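Local coordinates for protein glutathione s-transferase III (Zea mays, PDB 1AW9) that probably conjugates reduced glutathione to hydrophobic electrophiles, and so helps to detoxify herbicides in maize, at residues P2-G7 and E29-D34; L48-Q53 and V63-R68; P55-G60 and R68-Y73. One frame throughout, in Å; residues are numbered along the deposited sequence.

Contact 1 of 3, residues P2-G7 and E29-D34; sequences PLKLYG and EIVPVD
The carbonyl oxygen of Val31 is approached twice from segment 2-7: Gly7 N donates a hydrogen bond of 2.7 Å to Val31 O, and Tyr6 CA makes a weaker CA-H...O contact with the same Val31 O at 3.1 Å. This is the parallel strand pair of a beta-alpha-beta crossover in the thioredoxin-like domain, strands 3-6 and 28-31 being joined through helix 12-23. Lys4, Leu5 and Tyr6 pair with Glu29, Ile30 and Val31, and Leu5 N is bonded to Glu29 O at 2.8 Å. Leu5 and Ile30 lie alongside each other on the helix face, Leu5 CD2 to Ile30 CG1 at 4.0 Å, and Leu5 goes on to pack against Val14 and Val17. Lys4, Tyr6, Glu29 and Val31 share the other face. There the Lys4 chain bends at chi3 (76°), which turns its ammonium toward Tyr6, Lys4 NZ to Tyr6 OH 3.1 Å in a hydrogen bond. Glu29 runs beside it, and Lys4 CE touches both Glu29 OE2, at 3.4 Å, and Val31 CG2. Lys4 NZ and Glu29 OE2 nevertheless stay 4.2 Å apart, beyond a salt bridge. An alanine in place of Lys4 would probably leave the Tyr6 hydroxyl without this donor and the Glu29 carboxylate without the lysine charge beside it. Val31 CG2 sits over one face of the Tyr6 ring, offset toward its rim. Val33 comes instead to the ring edge, its CG1 3.3 Å from Tyr6 CD1.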
loop_
_atom_site.group_PDB
_atom_site.type_symbol
_atom_site.label_atom_id
_atom_site.label_comp_id
_atom_site.label_asym_id
_atom_site.label_seq_id
_atom_site.Cartn_x
_atom_site.Cartn_y
_atom_site.Cartn_z
ATOM N N PRO A 2 -17.117 -31.895 27.595
ATOM C CA PRO A 2 -17.330 -30.534 27.075
ATOM C C PRO A 2 -16.034 -29.922 26.551
ATOM O O PRO A 2 -15.073 -29.707 27.308
ATOM C CB PRO A 2 -17.826 -29.745 28.296
ATOM C CG PRO A 2 -18.505 -30.748 29.081
ATOM C CD PRO A 2 -17.585 -31.977 28.981
ATOM N N LEU A 3 -16.018 -29.699 25.242
ATOM C CA LEU A 3 -14.900 -29.094 24.541
ATOM C C LEU A 3 -14.793 -27.624 24.975
ATOM O O LEU A 3 -15.813 -26.996 25.311
ATOM C CB LEU A 3 -15.181 -29.190 23.039
ATOM C CG LEU A 3 -14.758 -30.495 22.358
ATOM C CD1 LEU A 3 -15.073 -31.663 23.205
ATOM C CD2 LEU A 3 -15.394 -30.646 21.000
ATOM N N LYS A 4 -13.568 -27.104 25.076
ATOM C CA LYS A 4 -13.367 -25.688 25.424
ATOM C C LYS A 4 -12.894 -24.929 24.176
ATOM O O LYS A 4 -11.883 -25.281 23.565
ATOM C CB LYS A 4 -12.368 -25.507 26.567
ATOM C CG LYS A 4 -12.863 -26.000 27.916
ATOM C CD LYS A 4 -11.980 -25.497 29.077
ATOM C CE LYS A 4 -12.266 -24.013 29.396
ATOM N NZ LYS A 4 -11.420 -23.395 30.484
ATOM N N LEU A 5 -13.689 -23.947 23.763
ATOM C CA LEU A 5 -13.403 -23.127 22.588
ATOM C C LEU A 5 -12.977 -21.782 23.102
ATOM O O LEU A 5 -13.788 -21.053 23.660
ATOM C CB LEU A 5 -14.652 -22.965 21.698
ATOM C CG LEU A 5 -14.526 -22.133 20.406
ATOM C CD1 LEU A 5 -13.366 -22.641 19.567
ATOM C CD2 LEU A 5 -15.809 -22.221 19.602
ATOM N N TYR A 6 -11.693 -21.484 22.947
ATOM C CA TYR A 6 -11.123 -20.222 23.389
ATOM C C TYR A 6 -11.295 -19.100 22.366
ATOM O O TYR A 6 -10.854 -19.212 21.229
ATOM C CB TYR A 6 -9.646 -20.425 23.701
ATOM C CG TYR A 6 -9.412 -21.174 24.993
ATOM C CD1 TYR A 6 -9.488 -20.507 26.226
ATOM C CD2 TYR A 6 -9.165 -22.557 24.996
ATOM C CE1 TYR A 6 -9.331 -21.183 27.426
ATOM C CE2 TYR A 6 -9.006 -23.257 26.204
ATOM C CZ TYR A 6 -9.095 -22.561 27.412
ATOM O OH TYR A 6 -8.972 -23.232 28.616
ATOM N N GLY A 7 -11.948 -18.020 22.764
ATOM C CA GLY A 7 -12.113 -16.906 21.863
ATOM C C GLY A 7 -13.315 -16.072 22.184
ATOM O O GLY A 7 -14.112 -16.397 23.048
ATOM N N GLU A 29 -17.952 -25.152 25.590
ATOM C CA GLU A 29 -18.181 -23.820 26.136
ATOM C C GLU A 29 -17.192 -22.865 25.461
ATOM O O GLU A 29 -16.099 -23.255 25.095
ATOM C CB GLU A 29 -18.110 -23.784 27.668
ATOM C CG GLU A 29 -16.802 -24.258 28.310
ATOM C CD GLU A 29 -16.571 -23.627 29.716
ATOM O OE1 GLU A 29 -17.406 -22.785 30.168
ATOM O OE2 GLU A 29 -15.535 -23.958 30.358
ATOM N N ILE A 30 -17.633 -21.654 25.173
ATOM C CA ILE A 30 -16.764 -20.714 24.517
ATOM C C ILE A 30 -16.142 -19.885 25.588
ATOM O O ILE A 30 -16.833 -19.102 26.232
ATOM C CB ILE A 30 -17.536 -19.786 23.583
ATOM C CG1 ILE A 30 -18.139 -20.580 22.418
ATOM C CG2 ILE A 30 -16.618 -18.702 23.079
ATOM C CD1 ILE A 30 -18.967 -19.755 21.471
ATOM N N VAL A 31 -14.839 -20.054 25.784
ATOM C CA VAL A 31 -14.094 -19.310 26.800
ATOM C C VAL A 31 -13.352 -18.094 26.248
ATOM O O VAL A 31 -12.434 -18.258 25.452
ATOM C CB VAL A 31 -12.989 -20.169 27.427
ATOM C CG1 VAL A 31 -12.458 -19.486 28.687
ATOM C CG2 VAL A 31 -13.463 -21.578 27.656
ATOM N N PRO A 32 -13.751 -16.873 26.641
ATOM C CA PRO A 32 -13.067 -15.658 26.165
ATOM C C PRO A 32 -11.731 -15.557 26.907
ATOM O O PRO A 32 -11.659 -15.909 28.082
ATOM C CB PRO A 32 -14.024 -14.534 26.570
ATOM C CG PRO A 32 -15.360 -15.205 26.502
ATOM C CD PRO A 32 -15.077 -16.537 27.180
ATOM N N VAL A 33 -10.675 -15.147 26.201
ATOM C CA VAL A 33 -9.346 -15.043 26.789
ATOM C C VAL A 33 -8.617 -13.747 26.543
ATOM O O VAL A 33 -8.840 -13.051 25.554
ATOM C CB VAL A 33 -8.392 -16.197 26.349
ATOM C CG1 VAL A 33 -8.629 -17.424 27.213
ATOM C CG2 VAL A 33 -8.552 -16.522 24.851
ATOM N N ASP A 34 -7.766 -13.417 27.501
ATOM C CA ASP A 34 -6.934 -12.233 27.447
ATOM C C ASP A 34 -5.692 -12.695 26.706
ATOM O O ASP A 34 -4.931 -13.517 27.218
ATOM C CB ASP A 34 -6.561 -11.798 28.866
ATOM C CG ASP A 34 -5.939 -10.412 28.917
ATOM O OD1 ASP A 34 -4.742 -10.282 28.584
ATOM O OD2 ASP A 34 -6.649 -9.460 29.317
#

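Contact 2 of 3, residues L48-Q53 and V63-R68; sequences LNPFGQ and VLFESR. With CD (cadmium ion), chain E.
Phe65 carries CG between its backbone N and carbonyl carbon (chi1 50°), while Asn49 holds CG anti to the backbone N, and these two torsions lay the Asn49 amide flat over the Phe65 ring. The planes are only 16° apart, Asn49 CG is 3.6 Å from Phe65 CG, and the amide reaches over the ring centre, the geometry of an amide-aromatic stack. Further round the ring, Pro50 CD approaches Phe65 CE2 at 3.8 Å and Phe51 CD2 comes to 3.7 Å from Phe65 CE1. The two phenylalanine rings are inclined at 57°, an oblique pairing in which Phe65 CE1 lies near the plane of the Phe51 ring, at its edge. All three of these partners stand on one type I turn, Asn49 to Gly52, closed by Gly52 N on Asn49 O at 2.7 Å; the positive phi of Gly52 suits a glycine at the end of such a turn. At the start of the loop, Leu48 CD2 meets Val63 CG1 at 4.1 Å, the two side chains crossing at about a right angle. The Phe51 ring also stacks on His105 of the third subunit, whose NE2 hydrogen-bonds Gln53 OE1, so the loop touches both strand 62-65 and a neighbouring subunit. Beyond Phe65 the chain passes through Glu66, at the N-cap position of helix 67-77, and both its carboxylate oxygens bind a cadmium ion, OE1 at 2.5 Å. Gln53, Glu66 and Ser67, which probably bind glutathione as in a close relative, lie on these two segments, which thus form part of the likely glutathione site of a phi-family transferase, here without glutathione and with the metal at its glutamate.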
loop_
_atom_site.group_PDB
_atom_site.type_symbol
_atom_site.label_atom_id
_atom_site.label_comp_id
_atom_site.label_asym_id
_atom_site.label_seq_id
_atom_site.Cartn_x
_atom_site.Cartn_y
_atom_site.Cartn_z
ATOM N N LEU A 48 -1.459 -22.413 24.433
ATOM C CA LEU A 48 -2.458 -23.139 23.671
ATOM C C LEU A 48 -2.032 -22.933 22.236
ATOM O O LEU A 48 -1.626 -23.892 21.565
ATOM C CB LEU A 48 -3.849 -22.572 23.932
ATOM C CG LEU A 48 -4.242 -22.746 25.403
ATOM C CD1 LEU A 48 -5.631 -22.212 25.668
ATOM C CD2 LEU A 48 -4.157 -24.219 25.777
ATOM N N ASN A 49 -1.999 -21.665 21.813
ATOM C CA ASN A 49 -1.589 -21.311 20.448
ATOM C C ASN A 49 -0.303 -20.478 20.430
ATOM O O ASN A 49 -0.341 -19.293 20.746
ATOM C CB ASN A 49 -2.686 -20.521 19.721
ATOM C CG ASN A 49 -2.390 -20.340 18.237
ATOM O OD1 ASN A 49 -3.196 -19.792 17.492
ATOM N ND2 ASN A 49 -1.263 -20.848 17.791
ATOM N N PRO A 50 0.835 -21.078 20.031
ATOM C CA PRO A 50 2.092 -20.326 19.990
ATOM C C PRO A 50 2.046 -19.177 18.993
ATOM O O PRO A 50 2.805 -18.219 19.134
ATOM C CB PRO A 50 3.137 -21.391 19.654
ATOM C CG PRO A 50 2.365 -22.440 18.979
ATOM C CD PRO A 50 1.075 -22.498 19.746
ATOM N N PHE A 51 1.132 -19.242 18.014
ATOM C CA PHE A 51 0.976 -18.132 17.060
ATOM C C PHE A 51 0.182 -17.017 17.702
ATOM O O PHE A 51 0.093 -15.923 17.151
ATOM C CB PHE A 51 0.324 -18.564 15.749
ATOM C CG PHE A 51 1.201 -19.448 14.941
ATOM C CD1 PHE A 51 2.236 -18.911 14.194
ATOM C CD2 PHE A 51 1.063 -20.818 15.000
ATOM C CE1 PHE A 51 3.124 -19.723 13.530
ATOM C CE2 PHE A 51 1.954 -21.642 14.335
ATOM C CZ PHE A 51 2.990 -21.092 13.595
ATOM N N GLY A 52 -0.387 -17.309 18.873
ATOM C CA GLY A 52 -1.153 -16.326 19.621
ATOM C C GLY A 52 -2.432 -15.822 18.988
ATOM O O GLY A 52 -2.821 -14.670 19.222
ATOM N N GLN A 53 -3.064 -16.668 18.176
ATOM C CA GLN A 53 -4.319 -16.333 17.516
ATOM C C GLN A 53 -5.448 -17.213 18.032
ATOM O O GLN A 53 -5.254 -18.342 18.513
ATOM C CB GLN A 53 -4.219 -16.486 15.987
ATOM C CG GLN A 53 -3.575 -15.306 15.290
ATOM C CD GLN A 53 -2.616 -15.738 14.185
ATOM O OE1 GLN A 53 -2.986 -16.512 13.299
ATOM N NE2 GLN A 53 -1.368 -15.255 14.246
ATOM N N VAL A 63 -4.877 -30.141 21.911
ATOM C CA VAL A 63 -5.015 -28.698 21.722
ATOM C C VAL A 63 -4.838 -28.481 20.221
ATOM O O VAL A 63 -3.925 -29.025 19.592
ATOM C CB VAL A 63 -3.937 -27.856 22.444
ATOM C CG1 VAL A 63 -4.262 -26.366 22.308
ATOM C CG2 VAL A 63 -3.838 -28.229 23.907
ATOM N N LEU A 64 -5.766 -27.760 19.625
ATOM C CA LEU A 64 -5.680 -27.491 18.207
ATOM C C LEU A 64 -5.962 -26.023 18.041
ATOM O O LEU A 64 -6.557 -25.388 18.913
ATOM C CB LEU A 64 -6.707 -28.331 17.423
ATOM C CG LEU A 64 -6.566 -29.864 17.470
ATOM C CD1 LEU A 64 -7.502 -30.398 18.540
ATOM C CD2 LEU A 64 -6.853 -30.524 16.126
ATOM N N PHE A 65 -5.430 -25.467 16.973
ATOM C CA PHE A 65 -5.645 -24.068 16.632
ATOM C C PHE A 65 -5.663 -24.124 15.095
ATOM O O PHE A 65 -5.270 -25.163 14.501
ATOM C CB PHE A 65 -4.580 -23.142 17.247
ATOM C CG PHE A 65 -3.166 -23.583 16.997
ATOM C CD1 PHE A 65 -2.505 -23.239 15.818
ATOM C CD2 PHE A 65 -2.496 -24.357 17.926
ATOM C CE1 PHE A 65 -1.204 -23.667 15.579
ATOM C CE2 PHE A 65 -1.183 -24.794 17.694
ATOM C CZ PHE A 65 -0.542 -24.450 16.525
ATOM N N GLU A 66 -6.174 -23.048 14.485
ATOM C CA GLU A 66 -6.427 -22.893 13.028
ATOM C C GLU A 66 -7.869 -23.416 12.942
ATOM O O GLU A 66 -8.108 -24.612 13.027
ATOM C CB GLU A 66 -5.511 -23.748 12.141
ATOM C CG GLU A 66 -4.035 -23.340 12.109
ATOM C CD GLU A 66 -3.859 -21.878 11.730
ATOM O OE1 GLU A 66 -3.997 -21.520 10.523
ATOM O OE2 GLU A 66 -3.597 -21.086 12.670
ATOM N N SER A 67 -8.825 -22.514 12.843
ATOM C CA SER A 67 -10.233 -22.884 12.817
ATOM C C SER A 67 -10.566 -24.040 11.864
ATOM O O SER A 67 -11.321 -24.936 12.225
ATOM C CB SER A 67 -11.124 -21.649 12.548
ATOM O OG SER A 67 -11.077 -21.295 11.169
ATOM N N ARG A 68 -9.970 -24.052 10.674
ATOM C CA ARG A 68 -10.223 -25.109 9.702
ATOM C C ARG A 68 -9.568 -26.429 10.107
ATOM O O ARG A 68 -10.043 -27.490 9.722
ATOM C CB ARG A 68 -9.749 -24.691 8.306
ATOM C CG ARG A 68 -10.472 -23.487 7.765
ATOM C CD ARG A 68 -9.970 -23.066 6.393
ATOM N NE ARG A 68 -10.666 -21.839 6.017
ATOM C CZ ARG A 68 -10.395 -20.650 6.541
ATOM N NH1 ARG A 68 -9.402 -20.536 7.423
ATOM N NH2 ARG A 68 -11.235 -19.635 6.368
HETATM CD CD CD E . -3.784 -19.156 11.345
#

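Contact 3 of 3, residues P55-G60 and R68-Y73; sequences PALVDG and RAINRY
Strand 56-59 and the segment 68-73 of helix 67-77 run in roughly the same direction, their axes 31° apart and 9.2 Å at closest, with Leu57 and Ile70 nearest by CA. This is helix against sheet in the beta-beta-alpha half of the thioredoxin-like fold, where strand 62-65 links the two. Ile70 meets the strand with both branches of its side chain: CG2 touches Leu57 CD2 at 3.9 Å, and CD1 reaches the strand backbone, 3.9 Å from Leu57 N. The same CD1 lies 4.3 Å from CG of Pro55, the proline preceded by a cis peptide bond. Helix 12-23 shares this layer, Val14 touching Pro55 and Val17 touching Ile70.

One turn further along the helix the contact becomes polar. Tyr73 holds CG anti to its backbone N (chi1 165°), which sends the ring out to Asp59, carboxylate and ring planes standing 76° apart. Lys77 reaches both partners, with a salt bridge to Asp59 OD2 and a hydrogen bond to Tyr73 OH, and is likely to favour a charged carboxylate. Tyr73 OH donates to Asp59 OD2 at 2.8 Å, on the anti lone pair of that oxygen.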
loop_
_atom_site.group_PDB
_atom_site.type_symbol
_atom_site.label_atom_id
_atom_site.label_comp_id
_atom_site.label_asym_id
_atom_site.label_seq_id
_atom_site.Cartn_x
_atom_site.Cartn_y
_atom_site.Cartn_z
ATOM N N PRO A 55 -9.248 -18.890 17.112
ATOM C CA PRO A 55 -9.549 -19.675 18.305
ATOM C C PRO A 55 -8.586 -20.822 18.544
ATOM O O PRO A 55 -7.697 -21.102 17.733
ATOM C CB PRO A 55 -10.930 -20.231 17.972
ATOM C CG PRO A 55 -10.772 -20.585 16.528
ATOM C CD PRO A 55 -10.057 -19.367 15.967
ATOM N N ALA A 56 -8.757 -21.456 19.693
ATOM C CA ALA A 56 -8.003 -22.656 20.053
ATOM C C ALA A 56 -9.061 -23.583 20.661
ATOM O O ALA A 56 -10.087 -23.141 21.183
ATOM C CB ALA A 56 -6.924 -22.350 21.055
ATOM N N LEU A 57 -8.873 -24.870 20.517
ATOM C CA LEU A 57 -9.849 -25.758 21.099
ATOM C C LEU A 57 -9.098 -26.797 21.873
ATOM O O LEU A 57 -8.057 -27.280 21.400
ATOM C CB LEU A 57 -10.701 -26.431 20.018
ATOM C CG LEU A 57 -11.714 -27.479 20.485
ATOM C CD1 LEU A 57 -13.122 -26.940 20.384
ATOM C CD2 LEU A 57 -11.572 -28.705 19.640
ATOM N N VAL A 58 -9.559 -27.073 23.088
ATOM C CA VAL A 58 -8.921 -28.125 23.890
ATOM C C VAL A 58 -9.832 -29.358 23.916
ATOM O O VAL A 58 -10.968 -29.287 24.397
ATOM C CB VAL A 58 -8.637 -27.696 25.343
ATOM C CG1 VAL A 58 -8.079 -28.890 26.112
ATOM C CG2 VAL A 58 -7.660 -26.532 25.372
ATOM N N ASP A 59 -9.374 -30.448 23.318
ATOM C CA ASP A 59 -10.154 -31.671 23.287
ATOM C C ASP A 59 -9.518 -32.712 24.218
ATOM O O ASP A 59 -8.762 -33.621 23.799
ATOM C CB ASP A 59 -10.274 -32.211 21.870
ATOM C CG ASP A 59 -11.229 -33.387 21.784
ATOM O OD1 ASP A 59 -12.199 -33.413 22.568
ATOM O OD2 ASP A 59 -10.997 -34.293 20.950
ATOM N N GLY A 60 -9.865 -32.574 25.492
ATOM C CA GLY A 60 -9.316 -33.450 26.492
ATOM C C GLY A 60 -7.847 -33.121 26.638
ATOM O O GLY A 60 -7.488 -32.122 27.243
ATOM N N ARG A 68 -9.970 -24.052 10.674
ATOM C CA ARG A 68 -10.223 -25.109 9.702
ATOM C C ARG A 68 -9.568 -26.429 10.107
ATOM O O ARG A 68 -10.043 -27.490 9.722
ATOM C CB ARG A 68 -9.749 -24.691 8.306
ATOM C CG ARG A 68 -10.472 -23.487 7.765
ATOM C CD ARG A 68 -9.970 -23.066 6.393
ATOM N NE ARG A 68 -10.666 -21.839 6.017
ATOM C CZ ARG A 68 -10.395 -20.650 6.541
ATOM N NH1 ARG A 68 -9.402 -20.536 7.423
ATOM N NH2 ARG A 68 -11.235 -19.635 6.368
ATOM N N ALA A 69 -8.453 -26.377 10.826
ATOM C CA ALA A 69 -7.819 -27.614 11.271
ATOM C C ALA A 69 -8.725 -28.189 12.351
ATOM O O ALA A 69 -8.946 -29.397 12.425
ATOM C CB ALA A 69 -6.449 -27.328 11.833
ATOM N N ILE A 70 -9.244 -27.321 13.200
ATOM C CA ILE A 70 -10.147 -27.744 14.250
ATOM C C ILE A 70 -11.398 -28.363 13.637
ATOM O O ILE A 70 -11.776 -29.468 14.026
ATOM C CB ILE A 70 -10.558 -26.592 15.172
ATOM C CG1 ILE A 70 -9.335 -26.067 15.943
ATOM C CG2 ILE A 70 -11.637 -27.070 16.136
ATOM C CD1 ILE A 70 -9.556 -24.714 16.648
ATOM N N ASN A 71 -12.029 -27.683 12.676
ATOM C CA ASN A 71 -13.221 -28.207 12.026
ATOM C C ASN A 71 -13.009 -29.549 11.350
ATOM O O ASN A 71 -13.859 -30.433 11.417
ATOM C CB ASN A 71 -13.779 -27.196 11.026
ATOM C CG ASN A 71 -14.469 -26.079 11.721
ATOM O OD1 ASN A 71 -14.486 -26.062 12.944
ATOM N ND2 ASN A 71 -15.055 -25.155 10.982
ATOM N N ARG A 72 -11.865 -29.738 10.724
ATOM C CA ARG A 72 -11.655 -30.977 10.038
ATOM C C ARG A 72 -11.418 -32.096 11.038
ATOM O O ARG A 72 -11.961 -33.194 10.891
ATOM C CB ARG A 72 -10.509 -30.848 9.060
ATOM C CG ARG A 72 -10.300 -32.110 8.280
ATOM C CD ARG A 72 -10.159 -31.833 6.813
ATOM N NE ARG A 72 -10.295 -33.062 6.029
ATOM C CZ ARG A 72 -10.111 -33.123 4.717
ATOM N NH1 ARG A 72 -9.782 -32.024 4.046
ATOM N NH2 ARG A 72 -10.277 -34.270 4.076
ATOM N N TYR A 73 -10.641 -31.807 12.073
ATOM C CA TYR A 73 -10.341 -32.783 13.120
ATOM C C TYR A 73 -11.629 -33.274 13.783
ATOM O O TYR A 73 -11.885 -34.460 13.868
ATOM C CB TYR A 73 -9.432 -32.150 14.158
ATOM C CG TYR A 73 -9.324 -32.909 15.454
ATOM C CD1 TYR A 73 -8.428 -33.970 15.601
ATOM C CD2 TYR A 73 -10.070 -32.511 16.562
ATOM C CE1 TYR A 73 -8.272 -34.598 16.824
ATOM C CE2 TYR A 73 -9.923 -33.130 17.782
ATOM C CZ TYR A 73 -9.020 -34.163 17.908
ATOM O OH TYR A 73 -8.841 -34.701 19.162
#

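Overall arrangement
All three contacts belong to the N-terminal, thioredoxin-like domain, and each involves the same four-stranded sheet. Contact 3 is the buried one, its touching residues all shielded, and joins apolar packing to a single polar pair. Contact 1 is partly buried and rests on backbone hydrogen bonds, joining outermost strand 28-31 to strand 3-6; strand 3-6 pairs in turn with 56-59, probably through hydrogen bonds Tyr6 N to Ala56 O and Val58 N to Lys4 O. Contact 2, also partly buried, has no hydrogen bond between its segments and relies on ring and amide packing beside a metal. Contacts 2 and 3 share helix 67-77 and Arg68, and both touch the third subunit, whereas contacts 1 and 2 reach the second.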